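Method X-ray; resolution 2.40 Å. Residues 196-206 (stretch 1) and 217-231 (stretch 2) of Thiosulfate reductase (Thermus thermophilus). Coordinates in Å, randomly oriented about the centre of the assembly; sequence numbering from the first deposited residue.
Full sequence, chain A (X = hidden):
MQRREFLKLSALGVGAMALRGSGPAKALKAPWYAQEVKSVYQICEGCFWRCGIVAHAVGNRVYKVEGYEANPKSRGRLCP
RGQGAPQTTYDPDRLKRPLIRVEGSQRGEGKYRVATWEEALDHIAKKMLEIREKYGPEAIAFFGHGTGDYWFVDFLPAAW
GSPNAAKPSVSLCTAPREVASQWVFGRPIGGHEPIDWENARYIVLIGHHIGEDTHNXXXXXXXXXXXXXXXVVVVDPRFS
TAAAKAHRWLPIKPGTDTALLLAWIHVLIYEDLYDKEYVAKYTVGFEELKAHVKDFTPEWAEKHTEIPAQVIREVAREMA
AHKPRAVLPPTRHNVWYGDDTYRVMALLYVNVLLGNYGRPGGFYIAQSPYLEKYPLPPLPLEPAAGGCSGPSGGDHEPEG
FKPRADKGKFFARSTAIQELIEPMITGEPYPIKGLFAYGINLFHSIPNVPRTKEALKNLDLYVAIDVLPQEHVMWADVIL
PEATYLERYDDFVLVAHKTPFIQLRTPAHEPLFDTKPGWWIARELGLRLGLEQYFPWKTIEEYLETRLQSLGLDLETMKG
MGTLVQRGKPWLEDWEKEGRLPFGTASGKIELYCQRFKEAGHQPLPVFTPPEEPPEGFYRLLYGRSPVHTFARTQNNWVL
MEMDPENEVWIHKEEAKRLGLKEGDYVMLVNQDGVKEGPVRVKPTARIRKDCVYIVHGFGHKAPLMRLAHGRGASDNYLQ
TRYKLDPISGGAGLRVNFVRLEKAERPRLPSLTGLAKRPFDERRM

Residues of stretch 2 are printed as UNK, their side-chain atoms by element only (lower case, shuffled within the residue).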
# COMPACT_ATOMS: atom_id res chain seq x y z
N ASP A 196 -26.18 -14.92 19.21
CA ASP A 196 -24.90 -15.38 19.74
C ASP A 196 -23.87 -15.00 18.66
O ASP A 196 -23.36 -15.86 17.94
CB ASP A 196 -24.95 -16.90 19.91
CG ASP A 196 -23.72 -17.46 20.60
OD1 ASP A 196 -23.27 -18.56 20.22
OD2 ASP A 196 -23.23 -16.78 21.54
N TRP A 197 -23.58 -13.71 18.54
CA TRP A 197 -22.66 -13.22 17.52
C TRP A 197 -21.24 -13.77 17.56
O TRP A 197 -20.61 -14.00 16.52
CB TRP A 197 -22.53 -11.69 17.57
CG TRP A 197 -23.78 -10.88 17.38
CD1 TRP A 197 -24.62 -10.41 18.36
CD2 TRP A 197 -24.28 -10.36 16.14
NE1 TRP A 197 -25.61 -9.64 17.79
CE2 TRP A 197 -25.42 -9.58 16.44
CE3 TRP A 197 -23.87 -10.47 14.80
CZ2 TRP A 197 -26.17 -8.92 15.44
CZ3 TRP A 197 -24.60 -9.82 13.80
CH2 TRP A 197 -25.75 -9.05 14.13
N GLU A 198 -20.73 -13.98 18.76
CA GLU A 198 -19.37 -14.45 18.97
C GLU A 198 -19.04 -15.84 18.43
O GLU A 198 -17.87 -16.15 18.15
CB GLU A 198 -19.02 -14.30 20.44
CG GLU A 198 -19.94 -15.10 21.32
CD GLU A 198 -19.39 -15.26 22.73
OE1 GLU A 198 -19.61 -16.32 23.34
OE2 GLU A 198 -18.72 -14.30 23.19
N ASN A 199 -20.04 -16.70 18.29
CA ASN A 199 -19.83 -18.04 17.73
C ASN A 199 -20.36 -18.15 16.28
O ASN A 199 -20.14 -19.17 15.62
CB ASN A 199 -20.45 -19.15 18.60
CG ASN A 199 -19.81 -19.26 19.97
OD1 ASN A 199 -18.58 -19.33 20.09
ND2 ASN A 199 -20.63 -19.28 21.02
N ALA A 200 -21.04 -17.11 15.79
CA ALA A 200 -21.57 -17.10 14.40
C ALA A 200 -20.42 -17.19 13.35
O ALA A 200 -19.34 -16.61 13.54
CB ALA A 200 -22.45 -15.87 14.17
N ARG A 201 -20.67 -17.89 12.24
CA ARG A 201 -19.64 -18.15 11.20
C ARG A 201 -19.92 -17.61 9.81
O ARG A 201 -19.03 -17.49 8.95
CB ARG A 201 -19.45 -19.65 11.09
CG ARG A 201 -18.60 -20.25 12.17
CD ARG A 201 -17.14 -19.97 11.87
NE ARG A 201 -16.57 -18.84 12.61
CZ ARG A 201 -15.38 -18.29 12.38
NH1 ARG A 201 -14.61 -18.76 11.41
NH2 ARG A 201 -14.97 -17.26 13.12
N TYR A 202 -21.20 -17.34 9.62
CA TYR A 202 -21.79 -16.83 8.38
C TYR A 202 -23.06 -16.09 8.86
O TYR A 202 -23.91 -16.66 9.54
CB TYR A 202 -22.15 -18.05 7.50
CG TYR A 202 -22.48 -17.71 6.06
CD1 TYR A 202 -21.48 -17.62 5.09
CD2 TYR A 202 -23.81 -17.52 5.65
CE1 TYR A 202 -21.77 -17.34 3.75
CE2 TYR A 202 -24.13 -17.24 4.32
CZ TYR A 202 -23.10 -17.16 3.37
OH TYR A 202 -23.39 -16.89 2.06
N ILE A 203 -23.17 -14.82 8.49
CA ILE A 203 -24.29 -13.96 8.89
C ILE A 203 -25.03 -13.27 7.72
O ILE A 203 -24.39 -12.63 6.88
CB ILE A 203 -23.76 -12.85 9.89
CG1 ILE A 203 -23.15 -13.50 11.12
CG2 ILE A 203 -24.89 -11.86 10.27
CD1 ILE A 203 -22.43 -12.51 12.06
N VAL A 204 -26.35 -13.39 7.64
CA VAL A 204 -27.10 -12.74 6.56
C VAL A 204 -28.01 -11.61 7.09
O VAL A 204 -28.96 -11.87 7.84
CB VAL A 204 -27.93 -13.77 5.69
CG1 VAL A 204 -28.62 -13.03 4.51
CG2 VAL A 204 -27.01 -14.89 5.14
N LEU A 205 -27.68 -10.38 6.69
CA LEU A 205 -28.39 -9.16 7.06
C LEU A 205 -29.36 -8.69 5.98
O LEU A 205 -28.96 -8.41 4.84
CB LEU A 205 -27.40 -7.99 7.37
CG LEU A 205 -26.33 -8.28 8.44
CD1 LEU A 205 -25.39 -7.08 8.61
CD2 LEU A 205 -27.00 -8.65 9.78
N ILE A 206 -30.65 -8.65 6.32
CA ILE A 206 -31.66 -8.16 5.42
C ILE A 206 -32.15 -6.73 5.86
O ILE A 206 -32.97 -6.61 6.77
CB ILE A 206 -32.87 -9.21 5.27
CG1 ILE A 206 -32.35 -10.51 4.64
CG2 ILE A 206 -34.03 -8.60 4.45
CD1 ILE A 206 -33.43 -11.48 4.12
N UNK A 217 -23.84 -2.38 22.08
CA UNK A 217 -23.42 -3.78 22.15
C UNK A 217 -23.42 -4.55 20.84
O UNK A 217 -22.52 -5.38 20.58
c UNK A 217 -24.24 -4.62 23.20
o UNK A 217 -24.70 -3.79 24.25
c UNK A 217 -23.38 -5.77 23.77
N UNK A 218 -24.42 -4.30 20.00
CA UNK A 218 -24.46 -5.02 18.74
C UNK A 218 -23.38 -4.50 17.76
O UNK A 218 -22.98 -5.21 16.86
o UNK A 218 -28.01 -4.95 16.10
c UNK A 218 -27.36 -3.90 16.28
n UNK A 218 -27.46 -2.86 15.46
c UNK A 218 -25.88 -5.03 18.11
c UNK A 218 -26.41 -3.72 17.51
N UNK A 219 -22.90 -3.27 17.97
CA UNK A 219 -21.81 -2.73 17.13
C UNK A 219 -20.54 -3.54 17.57
O UNK A 219 -19.84 -4.13 16.75
c UNK A 219 -20.93 1.06 16.45
c UNK A 219 -20.95 -1.00 14.92
c UNK A 219 -21.59 -1.23 17.34
c UNK A 219 -20.69 -0.48 16.35
N UNK A 220 -20.30 -3.54 18.88
CA UNK A 220 -19.21 -4.30 19.47
C UNK A 220 -19.22 -5.76 18.97
O UNK A 220 -18.22 -6.22 18.42
n UNK A 220 -18.82 -4.19 23.69
c UNK A 220 -19.08 -2.98 21.64
c UNK A 220 -19.31 -4.31 20.99
o UNK A 220 -19.66 -2.09 23.79
c UNK A 220 -19.21 -3.04 23.13
N UNK A 221 -20.33 -6.47 19.14
CA UNK A 221 -20.44 -7.88 18.73
C UNK A 221 -20.20 -8.16 17.23
O UNK A 221 -19.49 -9.12 16.83
c UNK A 221 -22.03 -8.54 20.67
c UNK A 221 -21.82 -8.48 19.14
o UNK A 221 -23.20 -8.63 21.11
o UNK A 221 -21.02 -8.52 21.41
N UNK A 222 -20.81 -7.33 16.38
CA UNK A 222 -20.66 -7.40 14.92
C UNK A 222 -19.16 -7.24 14.57
O UNK A 222 -18.62 -8.00 13.76
c UNK A 222 -21.89 -7.24 10.51
c UNK A 222 -20.89 -5.13 12.06
c UNK A 222 -21.42 -6.25 12.71
c UNK A 222 -21.91 -7.31 11.92
c UNK A 222 -21.35 -6.11 9.87
c UNK A 222 -21.50 -6.28 14.25
c UNK A 222 -20.84 -5.05 10.65
N UNK A 223 -18.51 -6.24 15.17
CA UNK A 223 -17.09 -5.98 14.96
C UNK A 223 -16.21 -7.18 15.41
O UNK A 223 -15.21 -7.51 14.76
c UNK A 223 -16.65 -4.69 15.68
N UNK A 224 -16.59 -7.84 16.50
CA UNK A 224 -15.85 -9.00 17.01
C UNK A 224 -16.04 -10.21 16.07
O UNK A 224 -15.09 -10.99 15.85
c UNK A 224 -14.14 -8.43 19.47
c UNK A 224 -16.26 -9.34 18.45
c UNK A 224 -16.30 -8.49 20.85
c UNK A 224 -15.68 -8.31 19.45
N UNK A 225 -17.24 -10.36 15.51
CA UNK A 225 -17.50 -11.44 14.55
C UNK A 225 -16.60 -11.22 13.31
O UNK A 225 -15.89 -12.13 12.90
c UNK A 225 -19.01 -11.47 14.12
N UNK A 226 -16.60 -10.02 12.73
CA UNK A 226 -15.75 -9.75 11.55
C UNK A 226 -14.28 -10.16 11.82
O UNK A 226 -13.62 -10.84 11.00
c UNK A 226 -17.06 -7.82 10.36
c UNK A 226 -15.80 -8.26 11.14
c UNK A 226 -17.17 -8.66 9.06
c UNK A 226 -17.02 -6.31 10.04
N UNK A 227 -13.82 -9.73 12.99
CA UNK A 227 -12.49 -9.94 13.56
C UNK A 227 -12.04 -11.41 13.62
O UNK A 227 -10.89 -11.72 13.31
c UNK A 227 -8.91 -7.90 15.33
c UNK A 227 -11.06 -9.28 15.58
c UNK A 227 -10.44 -7.88 15.41
n UNK A 227 -8.27 -8.01 16.69
c UNK A 227 -12.44 -9.33 14.97
N UNK A 228 -12.93 -12.30 14.05
CA UNK A 228 -12.67 -13.75 14.11
C UNK A 228 -12.91 -14.51 12.80
O UNK A 228 -12.96 -15.74 12.80
c UNK A 228 -13.50 -14.42 15.21
o UNK A 228 -12.40 -13.07 16.79
n UNK A 228 -14.45 -13.84 17.36
c UNK A 228 -13.41 -13.72 16.52
N UNK A 229 -13.09 -13.82 11.70
CA UNK A 229 -13.33 -14.51 10.45
C UNK A 229 -14.77 -14.88 10.17
O UNK A 229 -15.08 -15.99 9.70
N UNK A 230 -15.66 -13.95 10.51
CA UNK A 230 -17.10 -14.08 10.28
C UNK A 230 -17.42 -13.38 8.96
O UNK A 230 -17.25 -12.14 8.81
c UNK A 230 -17.94 -13.42 11.43
N UNK A 231 -17.82 -14.16 7.96
CA UNK A 231 -18.16 -13.60 6.67
C UNK A 231 -19.69 -13.33 6.63
O UNK A 231 -20.54 -14.19 6.96
c UNK A 231 -17.56 -16.05 3.62
c UNK A 231 -16.09 -15.53 3.66
c UNK A 231 -17.58 -14.47 5.53
n UNK A 231 -15.08 -16.60 3.40
c UNK A 231 -18.44 -15.40 4.72

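Position 217 has three side-chain atoms, one carbon bearing an oxygen and a second carbon, and lies out of reach of stretch 1; it is Thr217. Position 218 carries three carbons in a row, the last bonded to one oxygen and one nitrogen, which is a glutamine, Gln218; its OE1 lies 4.4 Å from CZ2 of Trp197. At 219, four carbons fork at the second, giving Leu219, remote from stretch 1. Position 220 repeats the glutamine pattern and is Gln220, also remote.

Position 221 has two carbons, the second bearing two oxygens: Asp221. Its CB points toward stretch 1 and packs 3.5 Å from CD1 of Trp197. Position 222 has one carbon leading to a six-carbon ring without oxygen, hence Phe222. CZ3 of Trp197 meets the edge of this ring, 4.1 Å from CD1 of Phe222, while CE1 of Phe222 lies 4.0 Å from CD1 of Leu205. A single carbon at 223 gives Ala223, facing elsewhere, and the four-carbon fork at 224 gives Leu224, whose side chain makes no contact with stretch 1.

The lone carbon at 225 defines Ala225; this CB is 3.8 Å from O of Trp197 and 4.1 Å from CD1 of Ile203. Position 226, again forked at its second carbon, is Leu226, and 227, four carbons in a row ending in nitrogen, is Lys227; neither touches stretch 1. Position 228 has two carbons, the second carrying one oxygen and one nitrogen, so it is Asn228, the first residue past the helix to leave helical angles. Its backbone O accepts a 2.5 Å hydrogen bond from NH2 of Arg201, at 159°.

Position 229 has no side-chain atoms: Gly229. At phi/psi 86/40 a CB would be jammed against the preceding carbonyl O. Its own O lies over one face of the Arg201 guanidinium. One carbon at 230 gives Ala230, with CB 4.1 Å from O of Ala200. The final position, 231, has four carbons in a row ending in nitrogen: Lys231, whose CG approaches CD1 of Tyr202 at 3.8 Å.

The contact thus has two parts. Along the helix, Asp221, Phe222 and Ala225 supply carbon surface to Trp197, Ile203 and Leu205. Beyond the helix, Arg201 folds its end back to the Asn228 carbonyl, and the chain enters a parallel bridge pairing Tyr202 with Lys231. There, O of Lys231 accepts a 3.1 Å hydrogen bond from N of Ile203 and a CA-H...O contact from CA of Tyr202 at 3.2 Å, fixing the strand register.

Stretch 2, residues 217-231: TQLQDFALALKNGAK
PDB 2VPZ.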